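Local coordinates for iron-regulated outer membrane protein (Neisseria meningitidis, PDB 4B7O), which probably carries iron, perhaps bound to siderophores, across the outer membrane as a TonB-dependent transporter with a plug domain and a beta-barrel, at residues 329-334 against 363-368; 563-568 against 585-590. One frame throughout, in Å; residues are numbered along the deposited sequence.

Interaction 1: residues 329-334 against 363-368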
loop_
_atom_site.group_PDB
_atom_site.type_symbol
_atom_site.label_atom_id
_atom_site.label_comp_id
_atom_site.label_asym_id
_atom_site.label_seq_id
_atom_site.Cartn_x
_atom_site.Cartn_y
_atom_site.Cartn_z
ATOM N N ASN A 329 2.841 -19.857 -2.348
ATOM C CA ASN A 329 1.551 -19.593 -1.790
ATOM C C ASN A 329 0.406 -19.661 -2.805
ATOM O O ASN A 329 0.634 -19.596 -4.046
ATOM C CB ASN A 329 1.569 -18.301 -0.990
ATOM C CG ASN A 329 1.570 -17.076 -1.854
ATOM O OD1 ASN A 329 2.279 -17.004 -2.887
ATOM N ND2 ASN A 329 0.750 -16.071 -1.448
ATOM N N ALA A 330 -0.811 -19.825 -2.285
ATOM C CA ALA A 330 -1.961 -19.718 -3.160
ATOM C C ALA A 330 -3.052 -18.969 -2.438
ATOM O O ALA A 330 -3.343 -19.238 -1.266
ATOM C CB ALA A 330 -2.465 -21.109 -3.515
ATOM N N TYR A 331 -3.697 -18.056 -3.133
ATOM C CA TYR A 331 -4.637 -17.289 -2.455
ATOM C C TYR A 331 -5.829 -16.863 -3.309
ATOM O O TYR A 331 -5.794 -16.902 -4.540
ATOM C CB TYR A 331 -3.904 -16.051 -1.905
ATOM C CG TYR A 331 -3.433 -15.146 -2.982
ATOM C CD1 TYR A 331 -4.244 -14.179 -3.485
ATOM C CD2 TYR A 331 -2.160 -15.320 -3.544
ATOM C CE1 TYR A 331 -3.796 -13.364 -4.513
ATOM C CE2 TYR A 331 -1.704 -14.518 -4.550
ATOM C CZ TYR A 331 -2.518 -13.548 -5.024
ATOM O OH TYR A 331 -2.050 -12.744 -6.012
ATOM N N VAL A 332 -6.825 -16.330 -2.607
ATOM C CA VAL A 332 -8.035 -15.706 -3.200
ATOM C C VAL A 332 -8.300 -14.434 -2.464
ATOM O O VAL A 332 -8.488 -14.411 -1.271
ATOM C CB VAL A 332 -9.263 -16.618 -2.965
ATOM C CG1 VAL A 332 -10.472 -16.069 -3.673
ATOM C CG2 VAL A 332 -8.950 -18.059 -3.400
ATOM N N LEU A 333 -8.308 -13.352 -3.160
ATOM C CA LEU A 333 -8.407 -12.097 -2.520
ATOM C C LEU A 333 -9.698 -11.472 -3.026
ATOM O O LEU A 333 -9.902 -11.344 -4.235
ATOM C CB LEU A 333 -7.240 -11.267 -3.001
ATOM C CG LEU A 333 -6.589 -10.343 -1.999
ATOM C CD1 LEU A 333 -5.418 -9.617 -2.652
ATOM C CD2 LEU A 333 -7.569 -9.332 -1.425
ATOM N N GLU A 334 -10.582 -11.094 -2.109
ATOM C CA GLU A 334 -11.830 -10.471 -2.500
ATOM C C GLU A 334 -11.899 -9.071 -1.943
ATOM O O GLU A 334 -11.700 -8.870 -0.765
ATOM C CB GLU A 334 -13.065 -11.269 -2.033
ATOM C CG GLU A 334 -13.056 -12.750 -2.429
ATOM C CD GLU A 334 -13.927 -13.155 -3.653
ATOM O OE1 GLU A 334 -14.326 -12.281 -4.484
ATOM O OE2 GLU A 334 -14.191 -14.390 -3.783
ATOM N N GLY A 363 -4.242 -16.107 -7.142
ATOM C CA GLY A 363 -2.833 -16.094 -7.444
ATOM C C GLY A 363 -2.164 -17.236 -6.792
ATOM O O GLY A 363 -2.670 -17.781 -5.803
ATOM N N MET A 364 -1.062 -17.636 -7.391
ATOM C CA MET A 364 -0.141 -18.582 -6.789
ATOM C C MET A 364 1.271 -18.192 -7.098
ATOM O O MET A 364 1.543 -17.608 -8.132
ATOM C CB MET A 364 -0.410 -20.010 -7.224
ATOM C CG MET A 364 -1.099 -20.090 -8.552
ATOM S SD MET A 364 -1.314 -21.810 -9.044
ATOM C CE MET A 364 -1.268 -21.667 -10.840
ATOM N N ASN A 365 2.156 -18.526 -6.180
ATOM C CA ASN A 365 3.572 -18.242 -6.341
ATOM C C ASN A 365 4.375 -19.431 -5.975
ATOM O O ASN A 365 4.161 -20.029 -4.911
ATOM C CB ASN A 365 3.984 -17.106 -5.433
ATOM C CG ASN A 365 3.247 -15.844 -5.769
ATOM O OD1 ASN A 365 3.316 -15.395 -6.894
ATOM N ND2 ASN A 365 2.479 -15.306 -4.807
ATOM N N PHE A 366 5.288 -19.794 -6.862
ATOM C CA PHE A 366 6.261 -20.822 -6.486
ATOM C C PHE A 366 7.670 -20.258 -6.639
ATOM O O PHE A 366 8.076 -19.867 -7.729
ATOM C CB PHE A 366 6.110 -22.055 -7.347
ATOM C CG PHE A 366 4.742 -22.694 -7.278
ATOM C CD1 PHE A 366 3.682 -22.211 -8.068
ATOM C CD2 PHE A 366 4.512 -23.798 -6.454
ATOM C CE1 PHE A 366 2.417 -22.789 -8.020
ATOM C CE2 PHE A 366 3.246 -24.393 -6.419
ATOM C CZ PHE A 366 2.200 -23.884 -7.195
ATOM N N ASN A 367 8.392 -20.198 -5.537
ATOM C CA ASN A 367 9.752 -19.693 -5.552
ATOM C C ASN A 367 10.716 -20.786 -5.108
ATOM O O ASN A 367 10.629 -21.257 -3.976
ATOM C CB ASN A 367 9.824 -18.449 -4.657
ATOM C CG ASN A 367 8.697 -17.436 -4.978
ATOM O OD1 ASN A 367 8.783 -16.634 -5.943
ATOM N ND2 ASN A 367 7.607 -17.491 -4.190
ATOM N N PHE A 368 11.606 -21.205 -6.019
ATOM C CA PHE A 368 12.671 -22.189 -5.733
ATOM C C PHE A 368 14.089 -21.613 -5.577
ATOM O O PHE A 368 14.505 -20.729 -6.357
ATOM C CB PHE A 368 12.779 -23.174 -6.884
ATOM C CG PHE A 368 11.520 -23.891 -7.200
ATOM C CD1 PHE A 368 11.214 -25.103 -6.559
ATOM C CD2 PHE A 368 10.640 -23.388 -8.178
ATOM C CE1 PHE A 368 10.052 -25.800 -6.887
ATOM C CE2 PHE A 368 9.466 -24.080 -8.507
ATOM C CZ PHE A 368 9.184 -25.292 -7.860
#
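Tyr331 lies flat against Gly363 on the neighbouring strand. Its first torsion sets CG between the backbone N and the carbonyl carbon (chi1 67°), which carries the ring from CB over strand 355-373. CG and CD2 come first, above the carbonyl of Gly363, with CD2 3.4 Å from Gly363 O. On the other side of the ring CD1 and CE1 run past Gly363 N, which lies over the ring centre. CE2 and CZ follow over the alpha carbon, CE2 at 3.5 Å from Gly363 CA, and the hydroxyl OH ends beyond it. Gly363 CA sits under the ring face in a CH-pi contact, 3.9 Å from the centroid of Tyr331, while Asn365 ND2 stands near the ring plane at its edge. The backbones beneath are two adjacent antiparallel strands of the TonB-dependent receptor barrel, and Tyr331 and Gly363 form a hydrogen-bonded pair, with Tyr331 N to Gly363 O at 2.9 Å. On the same face Asn329 and Asn365 run side by side, their amides nearly coplanar. Asn365 ND2 donates to a lone pair of Asn329 OD1 at 2.6 Å, in the carbonyl plane. Asn329 ND2 hydrogen-bonds to Asn123 O of the plug, and Asn365 OD1 takes a bond from Asn383 on the next strand.

Interaction 2: residues 563-568 against 585-590; sequences KDALAN and GYIKNH
The peptide carbonyl of Gly585 is the flat group at the centre, with Ala565 N standing above its plane. That bond is short, 2.8 Å from Ala565 N to Gly585 O, but somewhat bent, with 144° at the hydrogen. Asp564 N also comes near the same oxygen, at a poor angle that makes no bond. The ring of Tyr586 turns away from the contact and stacks on Tyr617, so that its CB is what meets Lys563, 4.0 Å from Lys563 CA. One residue further on, Ile587 comes back to Ala565: with CG1 beside its own backbone N (chi1 -66°), the branch carries CD1 to 3.5 Å from Ala565 CB, and CG1 lies just behind at 3.9 Å from that same Ala565 CB. Here two neighbouring antiparallel barrel strands part company. Up to the corner at Asp564 the pairing holds, with backbone hydrogen bonds between Ile587 and Ile562 and between Lys563 and Arg536 of the preceding strand; beyond it the short, weakly bonded strand 565-567 lies at 109° to 585-590. Asp564 O accepts a bond from Asn583 ND2. Strand 603-618 flanks 585-590, its Phe616 touching Ile587, and Met112 of plug strand 112-113 packs on Ile587 as well.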
loop_
_atom_site.group_PDB
_atom_site.type_symbol
_atom_site.label_atom_id
_atom_site.label_comp_id
_atom_site.label_asym_id
_atom_site.label_seq_id
_atom_site.Cartn_x
_atom_site.Cartn_y
_atom_site.Cartn_z
ATOM N N LYS A 563 8.716 3.774 -19.232
ATOM C CA LYS A 563 8.229 3.913 -20.614
ATOM C C LYS A 563 6.844 3.275 -20.770
ATOM O O LYS A 563 6.490 2.296 -20.077
ATOM C CB LYS A 563 9.190 3.257 -21.615
ATOM C CG LYS A 563 10.621 3.748 -21.505
ATOM C CD LYS A 563 11.165 4.205 -22.862
ATOM C CE LYS A 563 12.659 4.506 -22.782
ATOM N NZ LYS A 563 13.444 3.230 -22.601
ATOM N N ASP A 564 6.087 3.833 -21.701
ATOM C CA ASP A 564 4.761 3.375 -22.004
ATOM C C ASP A 564 3.777 3.479 -20.835
ATOM O O ASP A 564 3.020 2.567 -20.591
ATOM C CB ASP A 564 4.838 1.948 -22.510
ATOM C CG ASP A 564 5.446 1.850 -23.912
ATOM O OD1 ASP A 564 5.380 2.856 -24.689
ATOM O OD2 ASP A 564 5.972 0.741 -24.215
ATOM N N ALA A 565 3.806 4.584 -20.110
ATOM C CA ALA A 565 2.863 4.779 -18.998
ATOM C C ALA A 565 1.444 4.793 -19.526
ATOM O O ALA A 565 1.193 5.329 -20.614
ATOM C CB ALA A 565 3.158 6.094 -18.312
ATOM N N LEU A 566 0.512 4.242 -18.758
ATOM C CA LEU A 566 -0.920 4.335 -19.107
ATOM C C LEU A 566 -1.699 5.124 -18.090
ATOM O O LEU A 566 -1.546 4.962 -16.863
ATOM C CB LEU A 566 -1.575 2.971 -19.257
ATOM C CG LEU A 566 -0.835 1.880 -20.012
ATOM C CD1 LEU A 566 -0.108 1.036 -19.014
ATOM C CD2 LEU A 566 -1.836 1.003 -20.708
ATOM N N ALA A 567 -2.574 5.969 -18.590
ATOM C CA ALA A 567 -3.441 6.658 -17.679
ATOM C C ALA A 567 -4.916 6.600 -18.154
ATOM O O ALA A 567 -5.627 5.658 -17.846
ATOM C CB ALA A 567 -2.948 8.076 -17.497
ATOM N N ASN A 568 -5.359 7.618 -18.880
ATOM C CA ASN A 568 -6.694 7.647 -19.463
ATOM C C ASN A 568 -6.724 6.863 -20.801
ATOM O O ASN A 568 -5.666 6.593 -21.430
ATOM C CB ASN A 568 -7.139 9.111 -19.705
ATOM C CG ASN A 568 -7.292 9.907 -18.419
ATOM O OD1 ASN A 568 -7.765 9.395 -17.420
ATOM N ND2 ASN A 568 -6.903 11.168 -18.448
ATOM N N GLY A 585 2.560 7.899 -22.702
ATOM C CA GLY A 585 3.799 8.684 -22.431
ATOM C C GLY A 585 4.806 7.972 -21.555
ATOM O O GLY A 585 4.854 6.738 -21.472
ATOM N N TYR A 586 5.651 8.731 -20.904
ATOM C CA TYR A 586 6.643 8.077 -20.021
ATOM C C TYR A 586 6.808 8.801 -18.644
ATOM O O TYR A 586 6.474 9.956 -18.492
ATOM C CB TYR A 586 7.970 7.904 -20.781
ATOM C CG TYR A 586 8.543 9.204 -21.242
ATOM C CD1 TYR A 586 9.356 9.928 -20.411
ATOM C CD2 TYR A 586 8.280 9.718 -22.516
ATOM C CE1 TYR A 586 9.896 11.156 -20.786
ATOM C CE2 TYR A 586 8.801 10.949 -22.905
ATOM C CZ TYR A 586 9.614 11.650 -22.011
ATOM O OH TYR A 586 10.163 12.849 -22.306
ATOM N N ILE A 587 7.331 8.119 -17.659
ATOM C CA ILE A 587 7.487 8.711 -16.333
ATOM C C ILE A 587 8.997 8.762 -15.978
ATOM O O ILE A 587 9.723 7.810 -16.196
ATOM C CB ILE A 587 6.689 7.873 -15.284
ATOM C CG1 ILE A 587 5.174 7.938 -15.529
ATOM C CG2 ILE A 587 6.926 8.332 -13.865
ATOM C CD1 ILE A 587 4.444 6.654 -15.140
ATOM N N LYS A 588 9.457 9.901 -15.480
ATOM C CA LYS A 588 10.767 10.001 -14.810
ATOM C C LYS A 588 10.658 10.392 -13.362
ATOM O O LYS A 588 9.817 11.208 -12.976
ATOM C CB LYS A 588 11.690 10.948 -15.550
ATOM C CG LYS A 588 12.381 10.201 -16.690
ATOM C CD LYS A 588 13.110 11.124 -17.617
ATOM C CE LYS A 588 13.561 10.359 -18.845
ATOM N NZ LYS A 588 14.617 9.389 -18.448
ATOM N N ASN A 589 11.493 9.775 -12.545
ATOM C CA ASN A 589 11.574 10.143 -11.148
ATOM C C ASN A 589 12.990 10.034 -10.601
ATOM O O ASN A 589 13.700 9.088 -10.927
ATOM C CB ASN A 589 10.679 9.228 -10.357
ATOM C CG ASN A 589 10.384 9.759 -8.961
ATOM O OD1 ASN A 589 10.532 10.954 -8.690
ATOM N ND2 ASN A 589 9.969 8.868 -8.070
ATOM N N HIS A 590 13.397 10.947 -9.735
ATOM C CA HIS A 590 14.695 10.799 -9.084
ATOM C C HIS A 590 14.698 11.420 -7.745
ATOM O O HIS A 590 13.793 12.143 -7.391
ATOM C CB HIS A 590 15.769 11.405 -9.945
ATOM C CG HIS A 590 15.665 12.907 -10.127
ATOM N ND1 HIS A 590 16.240 13.785 -9.265
ATOM C CD2 HIS A 590 15.182 13.673 -11.203
ATOM C CE1 HIS A 590 16.083 15.056 -9.731
ATOM N NE2 HIS A 590 15.421 14.983 -10.911
#

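Overall arrangement
Interaction 1 and interaction 2 each join consecutive antiparallel strands of the barrel, 323-339 with 355-373 and 551-567 with 578-600. Interaction 1 is complete some two hundred residues before interaction 2 begins. Their centres lie 29 Å apart, the nearest atoms about 19 Å, and they do not touch. All four segments belong to the barrel. Interaction 1 keeps its strands in regular pairing, whereas interaction 2 marks a place where one strand bends off its neighbour. Both also have neighbours in the plug: Asn123 beside interaction 1 and Met112 beside interaction 2. The two contacts thus belong to separate parts of a wall that surrounds the plug.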